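Local coordinates for protein MlnE (Bacillus amyloliquefaciens subsp. plantarum, PDB 5D2E) that serves as the N-terminal, NADP-binding B-type ketoreductase of the macrolactin assembly line, probably reducing beta-keto groups of the growing polyketide chain, at residues K52-D66 and Q76-S89. Numbering follows the deposited sequence.
Sequences KFPHTKEPILFFCED and QLEGYEAPFIYVTS
Ile60 and Phe84 begin a four-pair parallel register that runs through Leu61-Ile85 and Phe62-Tyr86 to Phe63-Val87. The strand axes approach to 4.8 Å at 17°, and five backbone hydrogen bonds join the strands, from Ile60 N to Pro83 O through Cys64 N to Val87 O. On the face carrying Ile60, Phe62, Phe84 and Tyr86, the three rings form an aromatic cluster: those of Phe62 and Tyr86 lie near parallel (22°) but slid apart, Phe62 CD1 reaching Tyr86 CE2 at 3.7 Å, while Phe84 meets Phe62 obliquely and takes Ile60 CG2 at its ring edge. The Tyr86 hydroxyl donates to Asp66 O (2.7 Å) in the carbonyl plane on a lone pair and also bonds Met69 N, tying the strand to the start of helix 70-76. The other face carries Leu61, Phe63, Ile85 and Val87; Leu61 CD1 lies near both Ile85 CG2 and Val87 CG2, and the Phe63 ring packs obliquely on Val87 CB.

Before the strands, Tyr80 is the tightly packed wedge. Its chi1 of 176° swings the ring away from the backbone N, setting the hydroxyl beside Glu58 O (2.7 Å) and Thr56 O (3.0 Å), both at the ring edge. Tyr80 CB sits over the centre of the Phe53 ring (3.7 Å to the centroid), Pro54 CD makes a CH-pi contact over one tyrosine face, offset toward the rim, and Ile60 CD1 comes within 3.5 Å of Tyr80 CE2.

The solvent side is looser and more hydrated. Lys52 NZ makes a weak bond to Gln76 OE1, which also accepts from Gln223 and a bridging water, while Gln76 NE2 bonds Ser230; Lys57 NZ and Glu81 OE1, 4.8 Å apart, are bridged by a water. Strand, helix 70-76 and strand form a beta-alpha-beta crossover, typical of the Rossmann-like fold of the structural subdomain in polyketide ketoreductases, remote from the NADP pocket.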
ATOM      1  N   LYS A  52     -11.512  28.175  12.271  1.00 35.55           N
ATOM      2  CA  LYS A  52     -12.315  27.008  12.438  1.00 35.92           C
ATOM      3  C   LYS A  52     -13.094  26.580  11.184  1.00 37.16           C
ATOM      4  O   LYS A  52     -13.406  25.401  11.037  1.00 36.82           O
ATOM      5  CB  LYS A  52     -13.267  27.240  13.561  1.00 39.85           C
ATOM      6  CG  LYS A  52     -12.561  27.519  14.851  1.00 46.26           C
ATOM      7  CD  LYS A  52     -13.543  28.101  15.857  1.00 54.99           C
ATOM      8  CE  LYS A  52     -14.307  27.011  16.579  1.00 60.36           C
ATOM      9  NZ  LYS A  52     -13.614  26.591  17.849  1.00 63.17           N
ATOM     10  N   PHE A  53     -13.420  27.498  10.277  1.00 39.27           N
ATOM     11  CA  PHE A  53     -14.382  27.172   9.221  1.00 36.19           C
ATOM     12  C   PHE A  53     -13.710  26.784   7.909  1.00 38.41           C
ATOM     13  O   PHE A  53     -12.615  27.232   7.612  1.00 38.59           O
ATOM     14  CB  PHE A  53     -15.339  28.360   8.918  1.00 38.20           C
ATOM     15  CG  PHE A  53     -16.208  28.816  10.079  1.00 36.60           C
ATOM     16  CD1 PHE A  53     -16.422  28.037  11.217  1.00 37.92           C
ATOM     17  CD2 PHE A  53     -16.813  30.049  10.000  1.00 38.38           C
ATOM     18  CE1 PHE A  53     -17.231  28.466  12.244  1.00 38.09           C
ATOM     19  CE2 PHE A  53     -17.595  30.503  11.045  1.00 37.91           C
ATOM     20  CZ  PHE A  53     -17.823  29.723  12.142  1.00 37.74           C
ATOM     21  N   PRO A  54     -14.431  26.025   7.061  1.00 37.76           N
ATOM     22  CA  PRO A  54     -14.009  25.835   5.677  1.00 39.72           C
ATOM     23  C   PRO A  54     -13.830  27.188   4.973  1.00 41.82           C
ATOM     24  O   PRO A  54     -14.443  28.182   5.395  1.00 41.39           O
ATOM     25  CB  PRO A  54     -15.167  25.045   5.071  1.00 36.92           C
ATOM     26  CG  PRO A  54     -15.959  24.487   6.199  1.00 37.04           C
ATOM     27  CD  PRO A  54     -15.736  25.399   7.360  1.00 36.24           C
ATOM     28  N   HIS A  55     -13.050  27.220   3.902  1.00 49.31           N
ATOM     29  CA  HIS A  55     -12.785  28.484   3.153  1.00 57.11           C
ATOM     30  C   HIS A  55     -13.926  28.975   2.254  1.00 58.72           C
ATOM     31  O   HIS A  55     -13.915  30.127   1.864  1.00 62.07           O
ATOM     32  CB  HIS A  55     -11.494  28.388   2.299  1.00 68.78           C
ATOM     33  CG  HIS A  55     -10.284  28.982   2.965  1.00 84.36           C
ATOM     34  ND1 HIS A  55      -9.038  28.390   2.919  1.00 94.05           N
ATOM     35  CD2 HIS A  55     -10.134  30.108   3.706  1.00 89.88           C
ATOM     36  CE1 HIS A  55      -8.175  29.121   3.603  1.00 92.75           C
ATOM     37  NE2 HIS A  55      -8.816  30.169   4.093  1.00 95.50           N
ATOM     38  N   THR A  56     -14.874  28.103   1.891  1.00 53.18           N
ATOM     39  CA  THR A  56     -16.103  28.502   1.182  1.00 49.35           C
ATOM     40  C   THR A  56     -17.261  28.209   2.089  1.00 46.58           C
ATOM     41  O   THR A  56     -17.126  27.438   3.041  1.00 48.63           O
ATOM     42  CB  THR A  56     -16.305  27.698  -0.096  1.00 51.84           C
ATOM     43  OG1 THR A  56     -16.514  26.316   0.251  1.00 50.65           O
ATOM     44  CG2 THR A  56     -15.083  27.827  -0.976  1.00 49.84           C
ATOM     45  N   LYS A  57     -18.392  28.830   1.817  1.00 39.53           N
ATOM     46  CA  LYS A  57     -19.529  28.653   2.657  1.00 37.60           C
ATOM     47  C   LYS A  57     -20.494  27.678   1.983  1.00 38.26           C
ATOM     48  O   LYS A  57     -21.460  28.081   1.350  1.00 40.77           O
ATOM     49  CB  LYS A  57     -20.149  30.010   2.948  1.00 45.06           C
ATOM     50  CG  LYS A  57     -21.389  29.950   3.825  1.00 51.87           C
ATOM     51  CD  LYS A  57     -21.712  31.317   4.442  1.00 61.85           C
ATOM     52  CE  LYS A  57     -21.896  32.406   3.393  1.00 60.17           C
ATOM     53  NZ  LYS A  57     -22.194  33.715   4.022  1.00 63.60           N
ATOM     54  N   GLU A  58     -20.206  26.384   2.104  1.00 34.96           N
ATOM     55  CA  GLU A  58     -20.926  25.345   1.438  1.00 34.80           C
ATOM     56  C   GLU A  58     -21.134  24.185   2.405  1.00 30.51           C
ATOM     57  O   GLU A  58     -20.442  24.110   3.393  1.00 33.10           O
ATOM     58  CB  GLU A  58     -20.105  24.889   0.236  1.00 36.19           C
ATOM     59  CG  GLU A  58     -20.178  25.855  -0.935  1.00 38.03           C
ATOM     60  CD  GLU A  58     -19.322  25.338  -2.037  1.00 44.44           C
ATOM     61  OE1 GLU A  58     -19.807  24.543  -2.851  1.00 47.59           O
ATOM     62  OE2 GLU A  58     -18.114  25.613  -2.010  1.00 52.85           O
ATOM     63  N   PRO A  59     -22.105  23.292   2.122  1.00 30.85           N
ATOM     64  CA  PRO A  59     -22.459  22.212   3.032  1.00 30.00           C
ATOM     65  C   PRO A  59     -21.261  21.262   3.280  1.00 26.46           C
ATOM     66  O   PRO A  59     -20.396  21.075   2.433  1.00 27.49           O
ATOM     67  CB  PRO A  59     -23.614  21.524   2.335  1.00 28.73           C
ATOM     68  CG  PRO A  59     -24.198  22.582   1.405  1.00 32.18           C
ATOM     69  CD  PRO A  59     -22.986  23.329   0.946  1.00 32.73           C
ATOM     70  N   ILE A  60     -21.189  20.818   4.504  1.00 25.85           N
ATOM     71  CA  ILE A  60     -20.220  19.855   4.995  1.00 26.45           C
ATOM     72  C   ILE A  60     -20.941  18.506   5.232  1.00 28.43           C
ATOM     73  O   ILE A  60     -22.052  18.477   5.832  1.00 32.49           O
ATOM     74  CB  ILE A  60     -19.678  20.345   6.326  1.00 28.04           C
ATOM     75  CG1 ILE A  60     -18.980  21.671   6.136  1.00 30.25           C
ATOM     76  CG2 ILE A  60     -18.785  19.271   6.983  1.00 31.03           C
ATOM     77  CD1 ILE A  60     -18.751  22.381   7.477  1.00 29.89           C
ATOM     78  N   LEU A  61     -20.348  17.406   4.781  1.00 26.20           N
ATOM     79  CA  LEU A  61     -20.919  16.081   4.919  1.00 25.99           C
ATOM     80  C   LEU A  61     -19.918  15.256   5.725  1.00 26.93           C
ATOM     81  O   LEU A  61     -18.773  15.136   5.330  1.00 26.12           O
ATOM     82  CB  LEU A  61     -21.131  15.468   3.535  1.00 27.70           C
ATOM     83  CG  LEU A  61     -21.556  14.023   3.517  1.00 27.42           C
ATOM     84  CD1 LEU A  61     -22.891  13.819   4.211  1.00 31.21           C
ATOM     85  CD2 LEU A  61     -21.670  13.581   2.052  1.00 32.22           C
ATOM     86  N   PHE A  62     -20.362  14.672   6.836  1.00 26.30           N
ATOM     87  CA  PHE A  62     -19.509  13.996   7.786  1.00 26.15           C
ATOM     88  C   PHE A  62     -20.031  12.637   7.990  1.00 28.17           C
ATOM     89  O   PHE A  62     -21.191  12.483   8.410  1.00 28.05           O
ATOM     90  CB  PHE A  62     -19.608  14.804   9.127  1.00 27.09           C
ATOM     91  CG  PHE A  62     -18.493  14.551  10.130  1.00 26.45           C
ATOM     92  CD1 PHE A  62     -18.338  13.320  10.720  1.00 27.77           C
ATOM     93  CD2 PHE A  62     -17.614  15.553  10.471  1.00 26.20           C
ATOM     94  CE1 PHE A  62     -17.336  13.059  11.636  1.00 28.73           C
ATOM     95  CE2 PHE A  62     -16.574  15.311  11.408  1.00 26.40           C
ATOM     96  CZ  PHE A  62     -16.449  14.051  11.973  1.00 26.09           C
ATOM     97  N   PHE A  63     -19.181  11.625   7.766  1.00 24.21           N
ATOM     98  CA  PHE A  63     -19.505  10.233   7.953  1.00 24.77           C
ATOM     99  C   PHE A  63     -18.781   9.782   9.216  1.00 27.34           C
ATOM    100  O   PHE A  63     -17.559   9.983   9.332  1.00 27.84           O
ATOM    101  CB  PHE A  63     -18.975   9.388   6.785  1.00 26.93           C
ATOM    102  CG  PHE A  63     -19.647   9.627   5.442  1.00 26.31           C
ATOM    103  CD1 PHE A  63     -20.880   9.113   5.174  1.00 29.35           C
ATOM    104  CD2 PHE A  63     -19.003  10.344   4.441  1.00 27.34           C
ATOM    105  CE1 PHE A  63     -21.483   9.299   3.964  1.00 29.83           C
ATOM    106  CE2 PHE A  63     -19.611  10.567   3.207  1.00 28.17           C
ATOM    107  CZ  PHE A  63     -20.860  10.006   2.971  1.00 29.69           C
ATOM    108  N   CYS A  64     -19.502   9.124  10.132  1.00 25.83           N
ATOM    109  CA  CYS A  64     -18.922   8.689  11.413  1.00 25.45           C
ATOM    110  C   CYS A  64     -19.655   7.448  11.793  1.00 29.26           C
ATOM    111  O   CYS A  64     -20.814   7.276  11.448  1.00 27.64           O
ATOM    112  CB  CYS A  64     -19.089   9.797  12.490  1.00 30.44           C
ATOM    113  SG  CYS A  64     -18.076   9.511  14.005  1.00 31.27           S
ATOM    114  N   GLU A  65     -19.021   6.582  12.541  1.00 28.40           N
ATOM    115  CA  GLU A  65     -19.661   5.327  12.892  1.00 34.15           C
ATOM    116  C   GLU A  65     -20.841   5.576  13.857  1.00 32.25           C
ATOM    117  O   GLU A  65     -21.867   4.904  13.773  1.00 31.79           O
ATOM    118  CB  GLU A  65     -18.624   4.330  13.457  1.00 40.19           C
ATOM    119  CG  GLU A  65     -19.020   2.863  13.389  1.00 53.08           C
ATOM    120  CD  GLU A  65     -19.235   2.303  11.965  1.00 55.93           C
ATOM    121  OE1 GLU A  65     -18.338   2.289  11.048  1.00 51.85           O
ATOM    122  OE2 GLU A  65     -20.350   1.799  11.792  1.00 67.48           O
ATOM    123  N   ASP A  66     -20.734   6.606  14.670  1.00 30.26           N
ATOM    124  CA  ASP A  66     -21.717   6.850  15.707  1.00 33.13           C
ATOM    125  C   ASP A  66     -21.795   8.305  15.942  1.00 31.50           C
ATOM    126  O   ASP A  66     -21.155   9.138  15.229  1.00 32.62           O
ATOM    127  CB  ASP A  66     -21.321   6.064  16.999  1.00 36.70           C
ATOM    128  CG  ASP A  66     -19.979   6.491  17.571  1.00 39.28           C
ATOM    129  OD1 ASP A  66     -19.459   7.606  17.317  1.00 38.88           O
ATOM    130  OD2 ASP A  66     -19.399   5.654  18.274  1.00 43.75           O
ATOM    131  N   GLN A  76     -18.008  23.471  17.054  1.00 33.12           N
ATOM    132  CA  GLN A  76     -16.938  24.026  16.250  1.00 29.99           C
ATOM    133  C   GLN A  76     -17.455  24.955  15.134  1.00 27.71           C
ATOM    134  O   GLN A  76     -16.820  25.950  14.758  1.00 31.02           O
ATOM    135  CB  GLN A  76     -16.125  22.848  15.648  1.00 27.92           C
ATOM    136  CG  GLN A  76     -14.874  23.325  14.945  1.00 30.16           C
ATOM    137  CD  GLN A  76     -13.697  23.489  15.881  1.00 33.03           C
ATOM    138  OE1 GLN A  76     -13.875  23.506  17.086  1.00 34.45           O
ATOM    139  NE2 GLN A  76     -12.470  23.519  15.322  1.00 34.41           N
ATOM    140  N   LEU A  77     -18.621  24.608  14.598  1.00 29.56           N
ATOM    141  CA  LEU A  77     -19.194  25.300  13.440  1.00 28.59           C
ATOM    142  C   LEU A  77     -20.226  26.356  13.844  1.00 34.19           C
ATOM    143  O   LEU A  77     -20.946  26.894  12.959  1.00 35.10           O
ATOM    144  CB  LEU A  77     -19.860  24.263  12.532  1.00 28.79           C
ATOM    145  CG  LEU A  77     -18.894  23.289  11.889  1.00 29.17           C
ATOM    146  CD1 LEU A  77     -19.676  22.153  11.269  1.00 31.68           C
ATOM    147  CD2 LEU A  77     -18.027  24.023  10.890  1.00 30.19           C
ATOM    148  N   GLU A  78     -20.300  26.659  15.148  1.00 32.92           N
ATOM    149  CA  GLU A  78     -21.215  27.726  15.606  1.00 35.11           C
ATOM    150  C   GLU A  78     -20.907  28.991  14.838  1.00 33.32           C
ATOM    151  O   GLU A  78     -19.799  29.429  14.780  1.00 36.74           O
ATOM    152  CB  GLU A  78     -21.121  27.946  17.106  1.00 38.97           C
ATOM    153  CG  GLU A  78     -22.007  26.953  17.855  1.00 42.75           C
ATOM    154  CD  GLU A  78     -21.853  27.000  19.379  1.00 51.42           C
ATOM    155  OE1 GLU A  78     -21.339  28.008  19.873  1.00 57.94           O
ATOM    156  OE2 GLU A  78     -22.231  26.035  20.093  1.00 55.59           O
ATOM    157  N   GLY A  79     -21.891  29.536  14.143  1.00 34.97           N
ATOM    158  CA  GLY A  79     -21.635  30.756  13.341  1.00 34.03           C
ATOM    159  C   GLY A  79     -21.452  30.507  11.870  1.00 39.55           C
ATOM    160  O   GLY A  79     -21.362  31.445  11.093  1.00 38.50           O
ATOM    161  N   TYR A  80     -21.326  29.228  11.470  1.00 41.10           N
ATOM    162  CA  TYR A  80     -21.012  28.890  10.069  1.00 37.78           C
ATOM    163  C   TYR A  80     -22.384  28.657   9.431  1.00 36.99           C
ATOM    164  O   TYR A  80     -23.181  27.882   9.943  1.00 37.54           O
ATOM    165  CB  TYR A  80     -20.152  27.662  10.001  1.00 35.13           C
ATOM    166  CG  TYR A  80     -19.868  27.180   8.619  1.00 33.77           C
ATOM    167  CD1 TYR A  80     -18.991  27.874   7.793  1.00 32.40           C
ATOM    168  CD2 TYR A  80     -20.448  26.030   8.157  1.00 32.93           C
ATOM    169  CE1 TYR A  80     -18.704  27.432   6.542  1.00 33.65           C
ATOM    170  CE2 TYR A  80     -20.185  25.549   6.882  1.00 29.98           C
ATOM    171  CZ  TYR A  80     -19.299  26.273   6.079  1.00 32.17           C
ATOM    172  OH  TYR A  80     -18.975  25.823   4.819  1.00 34.58           O
ATOM    173  N   GLU A  81     -22.666  29.392   8.373  1.00 34.43           N
ATOM    174  CA  GLU A  81     -24.039  29.446   7.818  1.00 39.68           C
ATOM    175  C   GLU A  81     -24.155  28.680   6.519  1.00 39.89           C
ATOM    176  O   GLU A  81     -24.295  29.252   5.413  1.00 38.47           O
ATOM    177  CB  GLU A  81     -24.472  30.888   7.629  1.00 44.89           C
ATOM    178  CG  GLU A  81     -24.714  31.487   9.013  1.00 46.50           C
ATOM    179  CD  GLU A  81     -25.127  32.941   8.977  1.00 52.07           C
ATOM    180  OE1 GLU A  81     -24.697  33.687   8.064  1.00 46.11           O
ATOM    181  OE2 GLU A  81     -25.863  33.299   9.899  1.00 48.58           O
ATOM    182  N   ALA A  82     -23.973  27.377   6.669  1.00 34.33           N
ATOM    183  CA  ALA A  82     -24.261  26.402   5.613  1.00 34.80           C
ATOM    184  C   ALA A  82     -24.569  25.097   6.319  1.00 33.68           C
ATOM    185  O   ALA A  82     -24.103  24.864   7.449  1.00 33.31           O
ATOM    186  CB  ALA A  82     -23.057  26.223   4.702  1.00 35.12           C
ATOM    187  N   PRO A  83     -25.295  24.211   5.672  1.00 31.21           N
ATOM    188  CA  PRO A  83     -25.688  23.002   6.396  1.00 30.26           C
ATOM    189  C   PRO A  83     -24.531  22.096   6.829  1.00 33.11           C
ATOM    190  O   PRO A  83     -23.560  21.962   6.098  1.00 30.14           O
ATOM    191  CB  PRO A  83     -26.542  22.247   5.409  1.00 31.81           C
ATOM    192  CG  PRO A  83     -26.939  23.229   4.354  1.00 35.63           C
ATOM    193  CD  PRO A  83     -26.010  24.385   4.392  1.00 32.48           C
ATOM    194  N   PHE A  84     -24.718  21.418   7.961  1.00 31.98           N
ATOM    195  CA  PHE A  84     -23.843  20.330   8.387  1.00 30.34           C
ATOM    196  C   PHE A  84     -24.622  19.037   8.364  1.00 30.01           C
ATOM    197  O   PHE A  84     -25.674  18.893   9.011  1.00 29.20           O
ATOM    198  CB  PHE A  84     -23.280  20.677   9.761  1.00 28.32           C
ATOM    199  CG  PHE A  84     -22.409  19.623  10.361  1.00 29.30           C
ATOM    200  CD1 PHE A  84     -21.143  19.383   9.860  1.00 30.58           C
ATOM    201  CD2 PHE A  84     -22.856  18.858  11.429  1.00 30.48           C
ATOM    202  CE1 PHE A  84     -20.347  18.419  10.429  1.00 30.61           C
ATOM    203  CE2 PHE A  84     -22.033  17.923  12.017  1.00 31.54           C
ATOM    204  CZ  PHE A  84     -20.789  17.698  11.513  1.00 28.10           C
ATOM    205  N   ILE A  85     -24.190  18.099   7.515  1.00 26.73           N
ATOM    206  CA  ILE A  85     -24.880  16.824   7.370  1.00 25.38           C
ATOM    207  C   ILE A  85     -24.079  15.739   8.089  1.00 27.43           C
ATOM    208  O   ILE A  85     -22.872  15.548   7.810  1.00 27.89           O
ATOM    209  CB  ILE A  85     -25.014  16.466   5.877  1.00 27.42           C
ATOM    210  CG1 ILE A  85     -25.628  17.653   5.089  1.00 27.59           C
ATOM    211  CG2 ILE A  85     -25.804  15.187   5.719  1.00 26.29           C
ATOM    212  CD1 ILE A  85     -27.047  18.089   5.503  1.00 25.89           C
ATOM    213  N   TYR A  86     -24.707  15.014   8.974  1.00 24.63           N
ATOM    214  CA  TYR A  86     -23.991  14.031   9.817  1.00 23.58           C
ATOM    215  C   TYR A  86     -24.610  12.684   9.693  1.00 25.66           C
ATOM    216  O   TYR A  86     -25.789  12.447   9.989  1.00 26.38           O
ATOM    217  CB  TYR A  86     -23.939  14.503  11.256  1.00 26.27           C
ATOM    218  CG  TYR A  86     -23.041  13.751  12.171  1.00 26.33           C
ATOM    219  CD1 TYR A  86     -23.490  12.643  12.841  1.00 27.36           C
ATOM    220  CD2 TYR A  86     -21.753  14.191  12.448  1.00 27.91           C
ATOM    221  CE1 TYR A  86     -22.649  11.969  13.727  1.00 30.06           C
ATOM    222  CE2 TYR A  86     -20.930  13.537  13.347  1.00 26.63           C
ATOM    223  CZ  TYR A  86     -21.360  12.407  13.954  1.00 28.54           C
ATOM    224  OH  TYR A  86     -20.585  11.717  14.891  1.00 27.89           O
ATOM    225  N   VAL A  87     -23.836  11.765   9.150  1.00 24.94           N
ATOM    226  CA  VAL A  87     -24.305  10.448   8.820  1.00 24.29           C
ATOM    227  C   VAL A  87     -23.629   9.385   9.657  1.00 27.72           C
ATOM    228  O   VAL A  87     -22.400   9.281   9.679  1.00 28.75           O
ATOM    229  CB  VAL A  87     -24.007  10.141   7.338  1.00 27.45           C
ATOM    230  CG1 VAL A  87     -24.685   8.825   6.906  1.00 30.31           C
ATOM    231  CG2 VAL A  87     -24.393  11.321   6.458  1.00 26.97           C
ATOM    232  N   THR A  88     -24.437   8.547  10.272  1.00 28.44           N
ATOM    233  CA  THR A  88     -23.950   7.469  11.078  1.00 27.83           C
ATOM    234  C   THR A  88     -24.377   6.131  10.579  1.00 28.67           C
ATOM    235  O   THR A  88     -25.186   5.981   9.686  1.00 29.11           O
ATOM    236  CB  THR A  88     -24.439   7.615  12.557  1.00 32.20           C
ATOM    237  OG1 THR A  88     -25.856   7.530  12.588  1.00 32.58           O
ATOM    238  CG2 THR A  88     -24.042   8.870  13.138  1.00 33.52           C
ATOM    239  N   SER A  89     -23.787   5.111  11.158  1.00 30.80           N
ATOM    240  CA  SER A  89     -24.085   3.752  10.832  1.00 33.84           C
ATOM    241  C   SER A  89     -25.442   3.255  11.340  1.00 37.30           C
ATOM    242  O   SER A  89     -25.804   3.499  12.486  1.00 37.35           O
ATOM    243  CB  SER A  89     -22.997   2.867  11.438  1.00 36.74           C
ATOM    244  OG  SER A  89     -23.227   1.582  11.007  1.00 42.24           O
TER
HETATM  245  O   HOH W   1     -15.230  24.642  19.288  1.00 52.33           O
HETATM  246  O   HOH W   2     -22.071  33.652   7.296  1.00 55.96           O
HETATM  247  O   HOH W   3     -24.390   4.561  14.728  1.00 55.50           O